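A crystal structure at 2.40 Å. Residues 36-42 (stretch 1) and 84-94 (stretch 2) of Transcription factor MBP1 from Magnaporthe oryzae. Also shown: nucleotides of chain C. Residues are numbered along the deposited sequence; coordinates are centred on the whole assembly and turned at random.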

ATOM      1  N   GLU A  36      15.865 -10.507 -14.058  1.00 64.86           N
ATOM      2  CA  GLU A  36      14.629 -10.979 -13.441  1.00 57.75           C
ATOM      3  C   GLU A  36      14.925 -11.639 -12.101  1.00 52.16           C
ATOM      4  O   GLU A  36      16.039 -12.110 -11.860  1.00 52.08           O
ATOM      5  CB  GLU A  36      13.891 -11.962 -14.354  1.00 57.63           C
ATOM      6  CG  GLU A  36      13.714 -11.493 -15.786  1.00 63.30           C
ATOM      7  CD  GLU A  36      13.033 -12.534 -16.652  1.00 67.21           C
ATOM      8  OE1 GLU A  36      11.845 -12.834 -16.405  1.00 64.84           O
ATOM      9  OE2 GLU A  36      13.688 -13.059 -17.577  1.00 72.64           O
ATOM     10  N   HIS A  37      13.922 -11.675 -11.231  1.00 44.80           N
ATOM     11  CA  HIS A  37      14.094 -12.253  -9.906  1.00 41.74           C
ATOM     12  C   HIS A  37      12.765 -12.659  -9.278  1.00 38.12           C
ATOM     13  O   HIS A  37      11.711 -12.116  -9.611  1.00 37.48           O
ATOM     14  CB  HIS A  37      14.826 -11.269  -8.986  1.00 40.02           C
ATOM     15  CG  HIS A  37      14.266  -9.881  -9.022  1.00 40.35           C
ATOM     16  ND1 HIS A  37      14.613  -8.964  -9.991  1.00 43.42           N
ATOM     17  CD2 HIS A  37      13.384  -9.252  -8.209  1.00 41.03           C
ATOM     18  CE1 HIS A  37      13.968  -7.832  -9.775  1.00 44.78           C
ATOM     19  NE2 HIS A  37      13.216  -7.980  -8.699  1.00 44.65           N
ATOM     20  N   VAL A  38      12.828 -13.633  -8.378  1.00 29.43           N
ATOM     21  CA  VAL A  38      11.683 -14.015  -7.563  1.00 32.14           C
ATOM     22  C   VAL A  38      12.149 -14.168  -6.122  1.00 29.37           C
ATOM     23  O   VAL A  38      13.093 -14.907  -5.846  1.00 33.61           O
ATOM     24  CB  VAL A  38      11.034 -15.331  -8.043  1.00 33.43           C
ATOM     25  CG1 VAL A  38       9.914 -15.744  -7.100  1.00 32.99           C
ATOM     26  CG2 VAL A  38      10.508 -15.186  -9.466  1.00 34.09           C
ATOM     27  N   MET A  39      11.496 -13.465  -5.203  1.00 28.74           N
ATOM     28  CA  MET A  39      11.920 -13.471  -3.808  1.00 28.09           C
ATOM     29  C   MET A  39      11.065 -14.390  -2.948  1.00 29.58           C
ATOM     30  O   MET A  39       9.842 -14.423  -3.079  1.00 26.96           O
ATOM     31  CB  MET A  39      11.885 -12.054  -3.230  1.00 25.13           C
ATOM     32  CG  MET A  39      12.807 -11.072  -3.924  1.00 27.57           C
ATOM     33  SD  MET A  39      12.881  -9.489  -3.067  1.00 34.65           S
ATOM     34  CE  MET A  39      13.842  -8.523  -4.232  1.00 32.44           C
ATOM     35  N   ARG A  40      11.727 -15.137  -2.069  1.00 31.17           N
ATOM     36  CA  ARG A  40      11.047 -15.953  -1.073  1.00 33.60           C
ATOM     37  C   ARG A  40      11.509 -15.521   0.315  1.00 22.85           C
ATOM     38  O   ARG A  40      12.708 -15.464   0.582  1.00 23.61           O
ATOM     39  CB  ARG A  40      11.329 -17.443  -1.295  1.00 36.79           C
ATOM     40  CG  ARG A  40      10.426 -18.362  -0.490  1.00 36.18           C
ATOM     41  CD  ARG A  40      11.196 -19.504   0.160  1.00 39.49           C
ATOM     42  NE  ARG A  40      11.567 -20.552  -0.786  1.00 40.05           N
ATOM     43  CZ  ARG A  40      12.046 -21.741  -0.431  1.00 43.02           C
ATOM     44  NH1 ARG A  40      12.209 -22.036   0.851  1.00 42.15           N
ATOM     45  NH2 ARG A  40      12.357 -22.638  -1.357  1.00 44.25           N
ATOM     46  N   ARG A  41      10.562 -15.203   1.194  1.00 35.05           N
ATOM     47  CA  ARG A  41      10.905 -14.773   2.547  1.00 35.02           C
ATOM     48  C   ARG A  41      11.484 -15.918   3.371  1.00 35.69           C
ATOM     49  O   ARG A  41      11.061 -17.063   3.238  1.00 40.21           O
ATOM     50  CB  ARG A  41       9.685 -14.192   3.255  1.00 38.17           C
ATOM     51  CG  ARG A  41       9.562 -12.688   3.139  1.00 39.03           C
ATOM     52  CD  ARG A  41       8.830 -12.124   4.340  1.00 41.08           C
ATOM     53  NE  ARG A  41       7.470 -12.643   4.438  1.00 40.41           N
ATOM     54  CZ  ARG A  41       6.399 -12.005   3.982  1.00 38.01           C
ATOM     55  NH1 ARG A  41       6.529 -10.822   3.398  1.00 40.79           N
ATOM     56  NH2 ARG A  41       5.195 -12.547   4.113  1.00 32.74           N
ATOM     57  N   ARG A  42      12.452 -15.606   4.223  1.00 40.19           N
ATOM     58  CA  ARG A  42      13.109 -16.633   5.022  1.00 36.32           C
ATOM     59  C   ARG A  42      12.300 -17.004   6.261  1.00 38.23           C
ATOM     60  O   ARG A  42      12.369 -18.136   6.738  1.00 40.55           O
ATOM     61  CB  ARG A  42      14.510 -16.175   5.433  1.00 50.33           C
ATOM     62  CG  ARG A  42      15.347 -17.264   6.089  1.00 55.68           C
ATOM     63  CD  ARG A  42      16.820 -16.900   6.084  1.00 59.67           C
ATOM     64  NE  ARG A  42      17.121 -15.917   5.046  1.00 61.36           N
ATOM     65  CZ  ARG A  42      18.323 -15.731   4.512  1.00 63.69           C
ATOM     66  NH1 ARG A  42      19.350 -16.473   4.904  1.00 66.88           N
ATOM     67  NH2 ARG A  42      18.498 -14.806   3.577  1.00 61.20           N
ATOM     68  N   GLY A  84      12.258  -0.941  -3.654  1.00 37.15           N
ATOM     69  CA  GLY A  84      11.389  -1.183  -4.793  1.00 38.00           C
ATOM     70  C   GLY A  84      11.201  -2.624  -5.226  1.00 39.32           C
ATOM     71  O   GLY A  84      10.078  -3.059  -5.475  1.00 43.42           O
ATOM     72  N   LYS A  85      12.297  -3.367  -5.316  1.00 40.01           N
ATOM     73  CA  LYS A  85      12.255  -4.728  -5.838  1.00 38.19           C
ATOM     74  C   LYS A  85      11.577  -5.706  -4.880  1.00 33.92           C
ATOM     75  O   LYS A  85      11.151  -6.786  -5.286  1.00 33.44           O
ATOM     76  CB  LYS A  85      13.672  -5.200  -6.167  1.00 44.11           C
ATOM     77  CG  LYS A  85      14.276  -4.482  -7.364  1.00 51.13           C
ATOM     78  CD  LYS A  85      15.793  -4.475  -7.319  1.00 57.90           C
ATOM     79  CE  LYS A  85      16.365  -3.713  -8.504  1.00 62.99           C
ATOM     80  NZ  LYS A  85      15.768  -2.351  -8.624  1.00 64.89           N
ATOM     81  N   TYR A  86      11.470  -5.325  -3.611  1.00 35.28           N
ATOM     82  CA  TYR A  86      10.805  -6.163  -2.618  1.00 32.33           C
ATOM     83  C   TYR A  86       9.286  -6.037  -2.722  1.00 33.13           C
ATOM     84  O   TYR A  86       8.550  -6.922  -2.283  1.00 34.46           O
ATOM     85  CB  TYR A  86      11.274  -5.798  -1.205  1.00 28.78           C
ATOM     86  CG  TYR A  86      10.627  -6.616  -0.106  1.00 26.59           C
ATOM     87  CD1 TYR A  86      11.142  -7.851   0.261  1.00 26.09           C
ATOM     88  CD2 TYR A  86       9.502  -6.151   0.566  1.00 35.58           C
ATOM     89  CE1 TYR A  86      10.555  -8.603   1.264  1.00 29.05           C
ATOM     90  CE2 TYR A  86       8.907  -6.896   1.568  1.00 34.73           C
ATOM     91  CZ  TYR A  86       9.435  -8.121   1.913  1.00 32.62           C
ATOM     92  OH  TYR A  86       8.846  -8.863   2.912  1.00 35.32           O
ATOM     93  N   GLN A  87       8.823  -4.937  -3.309  1.00 27.58           N
ATOM     94  CA  GLN A  87       7.393  -4.655  -3.400  1.00 27.52           C
ATOM     95  C   GLN A  87       6.626  -5.718  -4.176  1.00 31.87           C
ATOM     96  O   GLN A  87       7.187  -6.421  -5.015  1.00 33.86           O
ATOM     97  CB  GLN A  87       7.155  -3.298  -4.060  1.00 28.81           C
ATOM     98  CG  GLN A  87       7.789  -2.118  -3.360  1.00 36.55           C
ATOM     99  CD  GLN A  87       7.459  -0.815  -4.058  1.00 31.25           C
ATOM    100  OE1 GLN A  87       6.549  -0.094  -3.650  1.00 43.03           O
ATOM    101  NE2 GLN A  87       8.187  -0.515  -5.126  1.00 32.27           N
ATOM    102  N   GLY A  88       5.333  -5.815  -3.897  1.00 28.58           N
ATOM    103  CA  GLY A  88       4.469  -6.739  -4.603  1.00 32.24           C
ATOM    104  C   GLY A  88       3.459  -7.389  -3.684  1.00 33.98           C
ATOM    105  O   GLY A  88       3.319  -7.000  -2.525  1.00 26.96           O
ATOM    106  N   THR A  89       2.751  -8.383  -4.207  1.00 34.80           N
ATOM    107  CA  THR A  89       1.765  -9.118  -3.427  1.00 31.91           C
ATOM    108  C   THR A  89       2.345 -10.447  -2.965  1.00 33.10           C
ATOM    109  O   THR A  89       2.708 -11.292  -3.782  1.00 38.04           O
ATOM    110  CB  THR A  89       0.484  -9.370  -4.234  1.00 32.25           C
ATOM    111  OG1 THR A  89       0.025  -8.134  -4.796  1.00 35.32           O
ATOM    112  CG2 THR A  89      -0.600  -9.956  -3.344  1.00 34.38           C
ATOM    113  N   TRP A  90       2.432 -10.627  -1.651  1.00 31.30           N
ATOM    114  CA  TRP A  90       3.052 -11.820  -1.087  1.00 32.29           C
ATOM    115  C   TRP A  90       2.024 -12.848  -0.621  1.00 37.50           C
ATOM    116  O   TRP A  90       1.010 -12.501  -0.014  1.00 40.51           O
ATOM    117  CB  TRP A  90       3.971 -11.432   0.069  1.00 30.99           C
ATOM    118  CG  TRP A  90       5.173 -10.653  -0.373  1.00 29.88           C
ATOM    119  CD1 TRP A  90       5.207  -9.341  -0.743  1.00 29.95           C
ATOM    120  CD2 TRP A  90       6.514 -11.139  -0.491  1.00 24.14           C
ATOM    121  NE1 TRP A  90       6.487  -8.980  -1.085  1.00 28.11           N
ATOM    122  CE2 TRP A  90       7.310 -10.065  -0.937  1.00 24.27           C
ATOM    123  CE3 TRP A  90       7.121 -12.378  -0.262  1.00 23.89           C
ATOM    124  CZ2 TRP A  90       8.679 -10.192  -1.158  1.00 24.30           C
ATOM    125  CZ3 TRP A  90       8.483 -12.502  -0.481  1.00 26.92           C
ATOM    126  CH2 TRP A  90       9.246 -11.414  -0.925  1.00 28.97           C
ATOM    127  N   ILE A  91       2.300 -14.117  -0.918  1.00 35.60           N
ATOM    128  CA  ILE A  91       1.412 -15.221  -0.567  1.00 37.56           C
ATOM    129  C   ILE A  91       2.222 -16.407  -0.041  1.00 38.04           C
ATOM    130  O   ILE A  91       3.418 -16.506  -0.316  1.00 36.47           O
ATOM    131  CB  ILE A  91       0.563 -15.671  -1.779  1.00 36.69           C
ATOM    132  CG1 ILE A  91       1.461 -16.075  -2.951  1.00 37.05           C
ATOM    133  CG2 ILE A  91      -0.405 -14.579  -2.195  1.00 35.40           C
ATOM    134  CD1 ILE A  91       0.691 -16.509  -4.182  1.00 37.76           C
ATOM    135  N   PRO A  92       1.579 -17.305   0.729  1.00 39.60           N
ATOM    136  CA  PRO A  92       2.258 -18.519   1.201  1.00 40.28           C
ATOM    137  C   PRO A  92       2.834 -19.353   0.057  1.00 36.64           C
ATOM    138  O   PRO A  92       2.343 -19.276  -1.070  1.00 33.50           O
ATOM    139  CB  PRO A  92       1.148 -19.284   1.939  1.00 43.60           C
ATOM    140  CG  PRO A  92      -0.136 -18.625   1.523  1.00 46.05           C
ATOM    141  CD  PRO A  92       0.215 -17.202   1.271  1.00 44.11           C
ATOM    142  N   LEU A  93       3.862 -20.139   0.359  1.00 41.48           N
ATOM    143  CA  LEU A  93       4.640 -20.836  -0.663  1.00 40.65           C
ATOM    144  C   LEU A  93       3.812 -21.811  -1.496  1.00 38.52           C
ATOM    145  O   LEU A  93       3.993 -21.901  -2.710  1.00 37.42           O
ATOM    146  CB  LEU A  93       5.810 -21.581  -0.016  1.00 36.41           C
ATOM    147  CG  LEU A  93       6.810 -22.217  -0.982  1.00 37.56           C
ATOM    148  CD1 LEU A  93       7.378 -21.174  -1.927  1.00 32.38           C
ATOM    149  CD2 LEU A  93       7.928 -22.918  -0.225  1.00 38.75           C
ATOM    150  N   GLU A  94       2.907 -22.539  -0.847  1.00 41.46           N
ATOM    151  CA  GLU A  94       2.076 -23.513  -1.548  1.00 54.74           C
ATOM    152  C   GLU A  94       1.099 -22.820  -2.493  1.00 53.94           C
ATOM    153  O   GLU A  94       0.731 -23.367  -3.533  1.00 53.33           O
ATOM    154  CB  GLU A  94       1.315 -24.400  -0.556  1.00 59.68           C
ATOM    155  CG  GLU A  94       0.263 -23.679   0.277  1.00 63.70           C
ATOM    156  CD  GLU A  94       0.821 -23.092   1.559  1.00 66.37           C
ATOM    157  OE1 GLU A  94       2.062 -22.997   1.686  1.00 64.65           O
ATOM    158  OE2 GLU A  94       0.015 -22.735   2.445  1.00 69.78           O
TER
ATOM    159  P    DG C   8      12.803  -1.311 -10.364  1.00 48.78           P
ATOM    160  OP1  DG C   8      13.480  -2.594 -10.070  1.00 53.26           O
ATOM    161  OP2  DG C   8      12.967  -0.670 -11.688  1.00 51.81           O
ATOM    162  O5'  DG C   8      11.239  -1.480 -10.090  1.00 33.72           O
ATOM    163  C5'  DG C   8      10.802  -2.062  -8.873  1.00 36.76           C
ATOM    164  C4'  DG C   8       9.341  -1.755  -8.612  1.00 36.98           C
ATOM    165  O4'  DG C   8       9.197  -0.392  -8.119  1.00 37.65           O
ATOM    166  C3'  DG C   8       8.419  -1.854  -9.834  1.00 38.14           C
ATOM    167  O3'  DG C   8       7.189  -2.403  -9.434  1.00 41.27           O
ATOM    168  C2'  DG C   8       8.232  -0.390 -10.211  1.00 38.58           C
ATOM    169  C1'  DG C   8       8.133   0.198  -8.819  1.00 37.75           C
ATOM    170  N9   DG C   8       8.242   1.649  -8.762  1.00 36.94           N
ATOM    171  C8   DG C   8       8.725   2.487  -9.734  1.00 39.10           C
ATOM    172  N7   DG C   8       8.682   3.750  -9.399  1.00 40.17           N
ATOM    173  C5   DG C   8       8.129   3.743  -8.125  1.00 38.17           C
ATOM    174  C6   DG C   8       7.838   4.817  -7.252  1.00 35.70           C
ATOM    175  O6   DG C   8       8.017   6.028  -7.441  1.00 48.55           O
ATOM    176  N1   DG C   8       7.283   4.372  -6.054  1.00 35.06           N
ATOM    177  C2   DG C   8       7.042   3.054  -5.742  1.00 40.33           C
ATOM    178  N2   DG C   8       6.501   2.813  -4.539  1.00 33.46           N
ATOM    179  N3   DG C   8       7.311   2.040  -6.552  1.00 32.59           N
ATOM    180  C4   DG C   8       7.850   2.458  -7.721  1.00 36.77           C
ATOM    181  P    DC C   9       6.657  -3.778 -10.060  1.00 41.04           P
ATOM    182  OP1  DC C   9       7.736  -4.783  -9.923  1.00 44.61           O
ATOM    183  OP2  DC C   9       6.104  -3.462 -11.395  1.00 44.74           O
ATOM    184  O5'  DC C   9       5.451  -4.173  -9.086  1.00 41.11           O
ATOM    185  C5'  DC C   9       5.718  -4.485  -7.721  1.00 38.35           C
ATOM    186  C4'  DC C   9       4.874  -3.636  -6.785  1.00 41.08           C
ATOM    187  O4'  DC C   9       5.333  -2.273  -6.819  1.00 44.88           O
ATOM    188  C3'  DC C   9       3.403  -3.547  -7.138  1.00 37.69           C
ATOM    189  O3'  DC C   9       2.708  -4.641  -6.559  1.00 39.15           O
ATOM    190  C2'  DC C   9       2.975  -2.213  -6.510  1.00 34.83           C
ATOM    191  C1'  DC C   9       4.290  -1.429  -6.380  1.00 30.24           C
ATOM    192  N1   DC C   9       4.334  -0.167  -7.186  1.00 30.72           N
ATOM    193  C2   DC C   9       4.030   1.061  -6.580  1.00 31.55           C
ATOM    194  O2   DC C   9       3.714   1.084  -5.385  1.00 31.79           O
ATOM    195  N3   DC C   9       4.085   2.192  -7.324  1.00 32.44           N
ATOM    196  C4   DC C   9       4.427   2.129  -8.609  1.00 32.41           C
ATOM    197  N4   DC C   9       4.467   3.271  -9.301  1.00 33.64           N
ATOM    198  C5   DC C   9       4.742   0.892  -9.245  1.00 36.50           C
ATOM    199  C6   DC C   9       4.685  -0.219  -8.502  1.00 30.77           C
ATOM    200  P    DG C  10       1.421  -5.265  -7.291  1.00 30.61           P
ATOM    201  OP1  DG C  10       1.277  -6.663  -6.822  1.00 40.88           O
ATOM    202  OP2  DG C  10       1.542  -4.971  -8.737  1.00 33.98           O
ATOM    203  O5'  DG C  10       0.195  -4.437  -6.687  1.00 30.93           O
ATOM    204  C5'  DG C  10      -0.040  -4.450  -5.284  1.00 37.86           C
ATOM    205  C4'  DG C  10      -0.762  -3.189  -4.837  1.00 39.30           C
ATOM    206  O4'  DG C  10      -0.090  -2.019  -5.381  1.00 38.09           O
ATOM    207  C3'  DG C  10      -2.218  -3.080  -5.282  1.00 40.25           C
ATOM    208  O3'  DG C  10      -2.983  -2.488  -4.252  1.00 45.86           O
ATOM    209  C2'  DG C  10      -2.131  -2.169  -6.501  1.00 38.06           C
ATOM    210  C1'  DG C  10      -1.024  -1.222  -6.075  1.00 38.84           C
ATOM    211  N9   DG C  10      -0.347  -0.582  -7.194  1.00 37.63           N
ATOM    212  C8   DG C  10       0.189  -1.200  -8.297  1.00 33.56           C
ATOM    213  N7   DG C  10       0.733  -0.371  -9.144  1.00 31.58           N
ATOM    214  C5   DG C  10       0.544   0.877  -8.565  1.00 37.52           C
ATOM    215  C6   DG C  10       0.925   2.160  -9.023  1.00 33.39           C
ATOM    216  O6   DG C  10       1.522   2.454 -10.068  1.00 33.59           O
ATOM    217  N1   DG C  10       0.540   3.162  -8.133  1.00 34.60           N
ATOM    218  C2   DG C  10      -0.125   2.948  -6.949  1.00 38.25           C
ATOM    219  N2   DG C  10      -0.410   4.037  -6.222  1.00 36.50           N
ATOM    220  N3   DG C  10      -0.485   1.749  -6.507  1.00 38.11           N
ATOM    221  C4   DG C  10      -0.120   0.765  -7.364  1.00 38.01           C

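Packing of strand 36-41 against residues 84-94 in the DNA-bound transcription factor MBP1. The contact buries 477 Å², both sides summed, and rests on side chains: the two strands, 36-41 and 88-91, run at 46° to each other with their axes no closer than 9.1 Å, and one hydrogen bond crosses the gap. G84 opens the 3-10 segment without touching stretch 1; its carbonyl O accepts from the backbone N of Q87 (3.1 Å) and from Q87 NE2 (3.2 Å), which closes the turn. K85 works in two directions. Its CA-to-CB bond points toward stretch 1, and CB lies 3.8 Å from H37 NE2 and 3.8 Å from M39 CE, while the rest of the chain leads away, so that NZ hydrogen-bonds OP1 of DG8 at 2.7 Å. A long aliphatic stem ending in an amine suits both tasks, packing near the protein and carrying charge to the phosphate. M39 CE also comes within 3.4 Å of K85 O; the m, t, t conformation of M39 extends the thioether into the space beside the 3-10 segment.

Y86 starts away from stretch 1, but its ring, with chi1 near 180°, brings the hydroxyl back to it. There R41 NH1 donates to Y86 OH (3.1 Å, 156°), the hydroxyl lying near the plane of the guanidinium, where its N-H groups point. M39 SD sits 3.9 Å from Y86 CA and 4.1 Å from Y86 CD1, an oblique sulfur-aromatic contact with SD 5.3 Å from the ring centroid. Q87 turns away from stretch 1 and reads DG8 instead: NE2 donates to N3 (3.1 Å) and OE1 accepts from N2 (3.0 Å), a pairing that an amide, with donor and acceptor side by side, can make. At G88, phi/psi of 141/-171 would jam a CB against the carbonyl O of Q87; G88 CA lies 3.4 Å from O3' of DC9. T89 has no part in the contact, its OG1 being hydrogen-bonded to OP1 of DG10 at 2.8 Å.

W90 has the largest area covered by stretch 1, 90 Å². Its CA-to-CB bond points toward the strand and its broad indole spans three neighbours. M39 packs on it through CB, 3.6 Å from W90 CH2, and M39 O lies 3.5 Å from W90 CZ3. R40 CA meets the ring edge, 4.3 Å from CZ3. R41 lies over one indole face, with CG 3.8 Å from CZ3, so its guanidinium has an aromatic surface against it while NH1 is held by Y86. The indole is anchored within its own stretch by W90 NE1 donating to Y86 O (3.2 Å), which ties the two aromatic residues together. I91 and P92 both point away, P92 occupying the N-cap position right before a helix. L93, in that helix, points back toward stretch 1 and lays CD2 over one face of the R40 guanidinium, 4.3 Å from CZ; the guanidinium nitrogens are hydrogen-bonded elsewhere in the structure, and the methyl lies over the flat face, where no N-H points.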